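Side-chain contacts in geranylgeranyl Pyrophosphate Synthetase (Geoglobus acetivorans, PDB 5JFQ), which catalyses the stepwise addition of three isopentenyl diphosphate molecules to dimethylallyl diphosphate, giving geranylgeranyl diphosphate as its major product and some farnesyl diphosphate: residues T98-L102 against F103-T107; E170-R173 against K174-V178. One frame throughout, in Å; residues are numbered along the deposited sequence.

Contact 1: residues T98-L102 against F103-T107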
loop_
_atom_site.group_PDB
_atom_site.type_symbol
_atom_site.label_atom_id
_atom_site.label_comp_id
_atom_site.label_asym_id
_atom_site.label_seq_id
_atom_site.Cartn_x
_atom_site.Cartn_y
_atom_site.Cartn_z
ATOM N N THR B 98 -2.132 -15.186 13.375
ATOM C CA THR B 98 -1.857 -14.169 12.373
ATOM C C THR B 98 -3.013 -14.058 11.389
ATOM O O THR B 98 -3.854 -14.958 11.252
ATOM C CB THR B 98 -0.564 -14.432 11.594
ATOM O OG1 THR B 98 -0.590 -15.734 10.993
ATOM C CG2 THR B 98 0.650 -14.247 12.483
ATOM N N VAL B 99 -3.038 -12.913 10.705
ATOM C CA VAL B 99 -4.142 -12.580 9.819
ATOM C C VAL B 99 -4.199 -13.545 8.646
ATOM O O VAL B 99 -5.280 -13.999 8.251
ATOM C CB VAL B 99 -4.012 -11.120 9.349
ATOM C CG1 VAL B 99 -5.028 -10.811 8.252
ATOM C CG2 VAL B 99 -4.141 -10.176 10.531
ATOM N N HIS B 100 -3.049 -13.873 8.061
ATOM C CA HIS B 100 -3.124 -14.774 6.928
ATOM C C HIS B 100 -3.578 -16.162 7.349
ATOM O O HIS B 100 -4.138 -16.896 6.531
ATOM C CB HIS B 100 -1.790 -14.818 6.179
ATOM C CG HIS B 100 -0.630 -15.294 6.993
ATOM N ND1 HIS B 100 0.096 -16.420 6.663
ATOM C CD2 HIS B 100 -0.043 -14.775 8.099
ATOM C CE1 HIS B 100 1.073 -16.579 7.537
ATOM N NE2 HIS B 100 1.009 -15.596 8.420
ATOM N N THR B 101 -3.403 -16.527 8.614
ATOM C CA THR B 101 -3.841 -17.858 9.004
ATOM C C THR B 101 -5.353 -17.896 9.219
ATOM O O THR B 101 -6.010 -18.861 8.816
ATOM C CB THR B 101 -3.058 -18.347 10.237
ATOM O OG1 THR B 101 -3.055 -17.346 11.257
ATOM C CG2 THR B 101 -1.616 -18.622 9.853
ATOM N N LEU B 102 -5.931 -16.846 9.799
ATOM C CA LEU B 102 -7.374 -16.856 10.032
ATOM C C LEU B 102 -8.173 -16.615 8.762
ATOM O O LEU B 102 -9.292 -17.124 8.627
ATOM C CB LEU B 102 -7.755 -15.794 11.048
ATOM C CG LEU B 102 -7.223 -16.047 12.436
ATOM C CD1 LEU B 102 -7.312 -14.752 13.180
ATOM C CD2 LEU B 102 -8.101 -17.093 13.067
ATOM N N PHE B 103 -7.654 -15.811 7.844
ATOM C CA PHE B 103 -8.454 -15.354 6.722
ATOM C C PHE B 103 -7.875 -15.737 5.379
ATOM O O PHE B 103 -8.575 -15.624 4.368
ATOM C CB PHE B 103 -8.614 -13.830 6.755
ATOM C CG PHE B 103 -8.934 -13.283 8.099
ATOM C CD1 PHE B 103 -10.255 -13.118 8.503
ATOM C CD2 PHE B 103 -7.926 -12.897 8.955
ATOM C CE1 PHE B 103 -10.569 -12.578 9.748
ATOM C CE2 PHE B 103 -8.228 -12.359 10.203
ATOM C CZ PHE B 103 -9.557 -12.203 10.599
ATOM N N GLY B 104 -6.633 -16.178 5.336
ATOM C CA GLY B 104 -6.023 -16.537 4.077
ATOM C C GLY B 104 -5.049 -15.472 3.602
ATOM O O GLY B 104 -5.101 -14.298 3.996
ATOM N N ILE B 105 -4.130 -15.904 2.754
ATOM C CA ILE B 105 -3.112 -14.991 2.264
ATOM C C ILE B 105 -3.723 -13.863 1.433
ATOM O O ILE B 105 -3.461 -12.695 1.744
ATOM C CB ILE B 105 -2.006 -15.786 1.535
ATOM C CG1 ILE B 105 -1.313 -16.688 2.565
ATOM C CG2 ILE B 105 -1.024 -14.850 0.853
ATOM C CD1 ILE B 105 -0.202 -17.532 2.018
ATOM N N PRO B 106 -4.553 -14.130 0.418
ATOM C CA PRO B 106 -5.108 -13.000 -0.348
ATOM C C PRO B 106 -5.853 -11.984 0.511
ATOM O O PRO B 106 -5.610 -10.776 0.366
ATOM C CB PRO B 106 -6.014 -13.695 -1.385
ATOM C CG PRO B 106 -6.178 -15.089 -0.906
ATOM C CD PRO B 106 -4.928 -15.417 -0.192
ATOM N N THR B 107 -6.721 -12.415 1.427
ATOM C CA THR B 107 -7.398 -11.436 2.273
ATOM C C THR B 107 -6.405 -10.692 3.157
ATOM O O THR B 107 -6.533 -9.480 3.355
ATOM C CB THR B 107 -8.476 -12.101 3.121
ATOM O OG1 THR B 107 -9.454 -12.702 2.261
ATOM C CG2 THR B 107 -9.169 -11.073 4.009
#
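Phe103 lays its ring beside its neighbour Leu102 as the short helix 99-103 ends, the two side chains pointing the same way. Leu102 CB sits over one face of the ring in a CH-pi contact, 3.8 Å from the centroid and offset toward the rim. With Phe103 CG anti to its own carbonyl carbon (chi1 -45°), the ring swings back along the helix, and its CD2 corner meets Val99 CG1 at 3.6 Å. Val99 O, at the ring edge, accepts from Phe103 N at 3.0 Å.

His100 works mainly through its backbone: Gly104 N donates to His100 O at 2.9 Å. His100 CB touches Ile105 CG1 at 4.1 Å, while the imidazole leads away toward Asp90, to whose backbone O it makes a weak bond. Gly104 turns the chain with a positive phi of 104° and takes the N-cap position of helix 105-123. Arg34 and Ala35 of helix 30-36 touch the Phe103 side chain. Across this corner the side chains meet by apolar packing and the hydrogen bonds between 98-102 and 103-107 join main-chain atoms, which implies a junction made without any charged side-chain pair between the two segments.

Contact 2: residues E170-R173 against K174-V178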
loop_
_atom_site.group_PDB
_atom_site.type_symbol
_atom_site.label_atom_id
_atom_site.label_comp_id
_atom_site.label_asym_id
_atom_site.label_seq_id
_atom_site.Cartn_x
_atom_site.Cartn_y
_atom_site.Cartn_z
ATOM N N GLU B 170 21.880 -0.715 8.772
ATOM C CA GLU B 170 21.094 0.041 7.807
ATOM C C GLU B 170 19.727 -0.601 7.608
ATOM O O GLU B 170 18.726 0.106 7.429
ATOM C CB GLU B 170 21.841 0.164 6.478
ATOM C CG GLU B 170 21.159 1.109 5.494
ATOM C CD GLU B 170 20.764 2.437 6.136
ATOM O OE1 GLU B 170 21.550 2.960 6.959
ATOM O OE2 GLU B 170 19.666 2.953 5.824
ATOM N N MET B 171 19.663 -1.933 7.683
ATOM C CA MET B 171 18.385 -2.620 7.568
ATOM C C MET B 171 17.483 -2.294 8.744
ATOM O O MET B 171 16.289 -2.047 8.562
ATOM C CB MET B 171 18.596 -4.128 7.457
ATOM C CG MET B 171 17.308 -4.913 7.363
ATOM S SD MET B 171 16.582 -5.265 8.970
ATOM C CE MET B 171 17.882 -6.266 9.728
ATOM N N VAL B 172 18.022 -2.322 9.963
ATOM C CA VAL B 172 17.182 -2.022 11.118
ATOM C C VAL B 172 16.724 -0.571 11.068
ATOM O O VAL B 172 15.587 -0.253 11.447
ATOM C CB VAL B 172 17.904 -2.355 12.440
ATOM C CG1 VAL B 172 19.073 -1.444 12.664
ATOM C CG2 VAL B 172 16.952 -2.191 13.592
ATOM N N ARG B 173 17.579 0.320 10.564
ATOM C CA ARG B 173 17.206 1.723 10.447
ATOM C C ARG B 173 15.975 1.885 9.561
ATOM O O ARG B 173 15.045 2.630 9.902
ATOM C CB ARG B 173 18.396 2.520 9.903
ATOM C CG ARG B 173 18.109 3.970 9.595
ATOM C CD ARG B 173 19.050 4.497 8.526
ATOM N NE ARG B 173 18.408 5.591 7.817
ATOM C CZ ARG B 173 17.896 5.499 6.596
ATOM N NH1 ARG B 173 17.978 4.358 5.928
ATOM N NH2 ARG B 173 17.312 6.556 6.039
ATOM N N LYS B 174 15.943 1.172 8.431
ATOM C CA LYS B 174 14.789 1.204 7.542
ATOM C C LYS B 174 13.626 0.382 8.096
ATOM O O LYS B 174 12.479 0.843 8.092
ATOM C CB LYS B 174 15.174 0.686 6.158
ATOM C CG LYS B 174 16.160 1.520 5.378
ATOM C CD LYS B 174 16.251 0.951 3.964
ATOM C CE LYS B 174 17.141 1.765 3.047
ATOM N NZ LYS B 174 18.593 1.589 3.328
ATOM N N LYS B 175 13.900 -0.834 8.582
ATOM C CA LYS B 175 12.815 -1.784 8.815
ATOM C C LYS B 175 11.953 -1.368 9.997
ATOM O O LYS B 175 10.720 -1.455 9.934
ATOM C CB LYS B 175 13.365 -3.202 9.021
ATOM C CG LYS B 175 12.279 -4.284 9.141
ATOM C CD LYS B 175 11.225 -4.157 8.027
ATOM C CE LYS B 175 9.987 -5.047 8.245
ATOM N NZ LYS B 175 9.104 -4.655 9.386
ATOM N N THR B 176 12.575 -0.914 11.082
ATOM C CA THR B 176 11.807 -0.479 12.236
ATOM C C THR B 176 12.153 0.926 12.728
ATOM O O THR B 176 11.408 1.464 13.554
ATOM C CB THR B 176 11.970 -1.487 13.385
ATOM O OG1 THR B 176 13.356 -1.614 13.713
ATOM C CG2 THR B 176 11.416 -2.875 12.982
ATOM N N GLY B 177 13.214 1.551 12.219
ATOM C CA GLY B 177 13.670 2.831 12.720
ATOM C C GLY B 177 12.958 4.043 12.148
ATOM O O GLY B 177 12.458 4.887 12.910
ATOM N N VAL B 178 12.896 4.151 10.812
ATOM C CA VAL B 178 12.314 5.349 10.201
ATOM C C VAL B 178 10.855 5.508 10.594
ATOM O O VAL B 178 10.393 6.629 10.825
ATOM C CB VAL B 178 12.480 5.351 8.668
ATOM C CG1 VAL B 178 13.947 5.551 8.268
ATOM C CG2 VAL B 178 11.858 4.100 8.025
#
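Glu170 O and Met171 O accept from Lys174 N and Lys175 N in ordinary helical fashion, but helix 165-190 then widens into a pi-type turn at 174-177, so that Val178 N donates to Arg173 O, five residues back, at 2.8 Å. Val172 O sits at the changeover, bonded to Thr176 N and weakly to Gly177 N.

Along these turns Glu170, Arg173 and Lys174 form a salt-bridge network. Glu170 bends at chi2 (48°) and brings OE2 to Lys174 NZ at 3.0 Å; the position of OE2 is less certain, since the model sets it too near Arg173 NH1. Lys174 runs out straight and turns only at its last torsion (chi4 74°), which carries NZ across to the carboxylate. Its CE lies in the plane of the Arg173 guanidinium, at the edge, while Val178 CG1 comes over one face, 4.2 Å from Arg173 NH2. With an alanine in place of Lys174, the Glu170 carboxylate would probably lose its ammonium mate, and the guanidinium edge the aliphatic chain alongside it.

In this predominantly helical prenyl synthase fold the pi-type turn takes in the Lys175-Thr176 pair, which by similarity binds dimethylallyl diphosphate. Lys175 CB packs beside Met171 SD at 3.8 Å, the two chains pointing the same way, but its amine leads off to a salt bridge with Asp84, a probable magnesium ligand. Thr176 OG1 stands 3.6 Å from Val172 CG2 and makes a weak hydrogen bond to Gln213, another residue of the inferred diphosphate site. Arg173 NH2 reaches over to Glu146 of helix 130-159 in a salt bridge, while Trp202 of helix 195-221 packs on Val178.

In the fold
Contact 1 lies near the surface, its centre about 22 Å from the centre of the chain, and contact 2 is partly buried, its centre about 8 Å from it; their own centres are 26 Å apart and they do not touch. Residues 98-107 join two successive helices at a corner, with the second subunit packing on Pro106 and Thr107, whereas residues 170-178 lie within one helix and are themselves touched by no other chain of the assembly. Their chemistry differs too: mainly apolar packing at the corner, a charged network at the more central site. Helix 67-88 is common ground, since its Asp85 and Ile86 meet contact 1 and its Asp84 pairs with contact 2.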